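PDB 5WPW: 11S globulin isoform 1 from Cocos nucifera, which serves as a seed storage protein, a hexameric nutrient reservoir of the 11S globulin family built from paired cupin domains. Local coordinates for residues A[46-51]-A[126-131]. The protein carries 2 engineered substitutions. Sequence-based numbering, arbitrary orientation.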
ATOM      1  N   ILE A  46      -6.093  34.071 -21.490  1.00 36.14           N
ATOM      2  CA  ILE A  46      -7.461  33.846 -21.938  1.00 38.35           C
ATOM      3  C   ILE A  46      -8.238  35.114 -21.624  1.00 36.76           C
ATOM      4  O   ILE A  46      -8.520  35.407 -20.453  1.00 35.78           O
ATOM      5  CB  ILE A  46      -8.107  32.620 -21.265  1.00 34.67           C
ATOM      6  CG1 ILE A  46      -7.304  31.347 -21.540  1.00 33.01           C
ATOM      7  CG2 ILE A  46      -9.542  32.432 -21.722  1.00 30.90           C
ATOM      8  CD1 ILE A  46      -7.809  30.157 -20.740  1.00 35.02           C
ATOM      9  N   GLU A  47      -8.590  35.869 -22.674  1.00 38.95           N
ATOM     10  CA  GLU A  47      -9.346  37.091 -22.492  1.00 35.39           C
ATOM     11  C   GLU A  47     -10.680  36.780 -21.838  1.00 34.33           C
ATOM     12  O   GLU A  47     -11.137  35.632 -21.854  1.00 40.01           O
ATOM     13  CB  GLU A  47      -9.580  37.797 -23.830  1.00 44.07           C
ATOM     14  CG  GLU A  47      -8.353  37.938 -24.703  1.00 43.55           C
ATOM     15  CD  GLU A  47      -7.243  38.686 -24.010  1.00 49.61           C
ATOM     16  OE1 GLU A  47      -6.067  38.450 -24.373  1.00 49.83           O
ATOM     17  OE2 GLU A  47      -7.545  39.504 -23.109  1.00 48.92           O
ATOM     18  N   PRO A  48     -11.315  37.786 -21.243  1.00 35.49           N
ATOM     19  CA  PRO A  48     -12.671  37.592 -20.728  1.00 31.10           C
ATOM     20  C   PRO A  48     -13.591  37.045 -21.812  1.00 35.50           C
ATOM     21  O   PRO A  48     -13.455  37.372 -22.994  1.00 32.57           O
ATOM     22  CB  PRO A  48     -13.080  38.996 -20.270  1.00 38.76           C
ATOM     23  CG  PRO A  48     -11.788  39.658 -19.940  1.00 38.64           C
ATOM     24  CD  PRO A  48     -10.772  39.115 -20.896  1.00 34.57           C
ATOM     25  N   ARG A  49     -14.486  36.143 -21.399  1.00 33.40           N
ATOM     26  CA  ARG A  49     -15.435  35.433 -22.251  1.00 35.11           C
ATOM     27  C   ARG A  49     -14.755  34.473 -23.228  1.00 31.25           C
ATOM     28  O   ARG A  49     -15.412  33.966 -24.152  1.00 36.14           O
ATOM     29  CB  ARG A  49     -16.357  36.418 -23.000  1.00 31.20           C
ATOM     30  CG  ARG A  49     -17.625  36.790 -22.202  1.00 36.36           C
ATOM     31  CD  ARG A  49     -17.312  37.202 -20.771  1.00 36.81           C
ATOM     32  NE  ARG A  49     -18.499  37.635 -20.036  1.00 50.59           N
ATOM     33  CZ  ARG A  49     -18.557  37.775 -18.712  1.00 50.80           C
ATOM     34  NH1 ARG A  49     -17.492  37.508 -17.961  1.00 50.60           N
ATOM     35  NH2 ARG A  49     -19.685  38.177 -18.137  1.00 48.00           N
ATOM     36  N   GLY A  50     -13.471  34.179 -23.032  1.00 33.67           N
ATOM     37  CA  GLY A  50     -12.768  33.203 -23.844  1.00 31.90           C
ATOM     38  C   GLY A  50     -12.866  31.807 -23.242  1.00 34.25           C
ATOM     39  O   GLY A  50     -12.729  31.625 -22.035  1.00 36.45           O
ATOM     40  N   LEU A  51     -13.095  30.831 -24.113  1.00 29.43           N
ATOM     41  CA  LEU A  51     -13.214  29.418 -23.766  1.00 30.57           C
ATOM     42  C   LEU A  51     -12.040  28.664 -24.377  1.00 29.27           C
ATOM     43  O   LEU A  51     -11.834  28.712 -25.594  1.00 28.33           O
ATOM     44  CB  LEU A  51     -14.550  28.855 -24.271  1.00 30.20           C
ATOM     45  CG  LEU A  51     -14.743  27.337 -24.317  1.00 27.72           C
ATOM     46  CD1 LEU A  51     -14.933  26.799 -22.891  1.00 29.60           C
ATOM     47  CD2 LEU A  51     -15.927  27.006 -25.197  1.00 30.96           C
ATOM     48  N   CYS A 126     -11.675  25.238 -20.078  1.00 26.45           N
ATOM     49  CA  CYS A 126     -11.389  26.369 -19.195  1.00 28.22           C
ATOM     50  C   CYS A 126     -12.093  27.600 -19.730  1.00 26.59           C
ATOM     51  O   CYS A 126     -11.872  27.953 -20.889  1.00 28.55           O
ATOM     52  CB  CYS A 126      -9.889  26.647 -19.142  1.00 25.38           C
ATOM     53  SG  CYS A 126      -9.431  27.963 -18.020  1.00 37.34           S
ATOM     54  N   TYR A 127     -12.894  28.260 -18.896  1.00 27.53           N
ATOM     55  CA  TYR A 127     -13.638  29.445 -19.339  1.00 29.99           C
ATOM     56  C   TYR A 127     -13.393  30.618 -18.393  1.00 29.82           C
ATOM     57  O   TYR A 127     -13.520  30.482 -17.168  1.00 32.02           O
ATOM     58  CB  TYR A 127     -15.133  29.142 -19.438  1.00 26.58           C
ATOM     59  CG  TYR A 127     -16.018  30.362 -19.734  1.00 28.93           C
ATOM     60  CD1 TYR A 127     -16.037  30.948 -21.000  1.00 33.89           C
ATOM     61  CD2 TYR A 127     -16.837  30.911 -18.746  1.00 36.30           C
ATOM     62  CE1 TYR A 127     -16.864  32.077 -21.278  1.00 31.27           C
ATOM     63  CE2 TYR A 127     -17.662  32.043 -19.004  1.00 30.45           C
ATOM     64  CZ  TYR A 127     -17.670  32.610 -20.270  1.00 36.55           C
ATOM     65  OH  TYR A 127     -18.492  33.717 -20.531  1.00 36.59           O
ATOM     66  N   ASN A 128     -13.084  31.781 -18.970  1.00 31.60           N
ATOM     67  CA  ASN A 128     -12.838  33.010 -18.214  1.00 34.12           C
ATOM     68  C   ASN A 128     -14.140  33.786 -18.083  1.00 41.64           C
ATOM     69  O   ASN A 128     -14.592  34.403 -19.045  1.00 34.15           O
ATOM     70  CB  ASN A 128     -11.769  33.848 -18.912  1.00 33.77           C
ATOM     71  CG  ASN A 128     -11.448  35.144 -18.172  1.00 33.17           C
ATOM     72  OD1 ASN A 128     -11.991  35.427 -17.096  1.00 31.50           O
ATOM     73  ND2 ASN A 128     -10.542  35.915 -18.735  1.00 33.33           N
ATOM     74  N   ASN A 129     -14.738  33.771 -16.894  1.00 35.90           N
ATOM     75  CA  ASN A 129     -15.988  34.480 -16.662  1.00 41.94           C
ATOM     76  C   ASN A 129     -15.808  35.760 -15.859  1.00 45.51           C
ATOM     77  O   ASN A 129     -16.797  36.330 -15.391  1.00 46.18           O
ATOM     78  CB  ASN A 129     -16.991  33.571 -15.960  1.00 44.13           C
ATOM     79  CG  ASN A 129     -16.527  33.154 -14.591  1.00 43.34           C
ATOM     80  OD1 ASN A 129     -15.419  33.476 -14.155  1.00 44.78           O
ATOM     81  ND2 ASN A 129     -17.368  32.428 -13.905  1.00 47.02           N
ATOM     82  N   GLY A 130     -14.574  36.202 -15.658  1.00 43.15           N
ATOM     83  CA  GLY A 130     -14.299  37.485 -15.052  1.00 45.29           C
ATOM     84  C   GLY A 130     -14.107  38.526 -16.128  1.00 44.92           C
ATOM     85  O   GLY A 130     -14.336  38.286 -17.314  1.00 46.46           O
ATOM     86  N   GLU A 131     -13.653  39.704 -15.713  1.00 45.78           N
ATOM     87  CA  GLU A 131     -13.415  40.764 -16.681  1.00 47.54           C
ATOM     88  C   GLU A 131     -11.941  41.059 -16.898  1.00 49.22           C
ATOM     89  O   GLU A 131     -11.609  41.856 -17.784  1.00 49.71           O
ATOM     90  CB  GLU A 131     -14.144  42.049 -16.273  1.00 51.57           C
ATOM     91  CG  GLU A 131     -14.629  42.851 -17.475  1.00 45.18           C
ATOM     92  CD  GLU A 131     -15.861  42.248 -18.147  1.00 45.78           C
ATOM     93  OE1 GLU A 131     -15.828  42.043 -19.382  1.00 44.58           O
ATOM     94  OE2 GLU A 131     -16.869  41.988 -17.441  1.00 47.22           O
TER
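In the N-terminal cupin domain, the type II turn E47–G50, which carries the chain from strand 40-46 of one sheet to strand 50-57 of the other, lies against the loop leaving strand 124-127, and N128 joins the two. L51 and Y127 form an antiparallel non-hydrogen-bonded pair. Beyond it the backbones bond twice, N128 N giving an almost straight bond to G50 O (3.1 Å, 172°) and R49 N one to N128 O (2.9 Å). With CG anti to its backbone N (chi1 -179°), the N128 amide reaches across the turn. ND2 donates to I46 O at 2.7 Å, 18° out of the amide plane, and also to the backbone of N132, while OD1 accepts from G130 N (3.1 Å) in an Asx turn. The P48 ring sets CB against G130 O and CG against E131 O (3.1 Å). R49, bent at its second torsion, runs past the Y127 hydroxyl at a slant, CG 3.6 Å from OH; that hydroxyl bonds to L219 N. NH1 then bonds weakly to N129 O (2.9 Å), and E131 OE2, 4.6 Å from NH1, makes no salt bridge but may favour its charge. Gripped through both amide ends, buried N128 has its rotation fixed and ties the turn to its own loop.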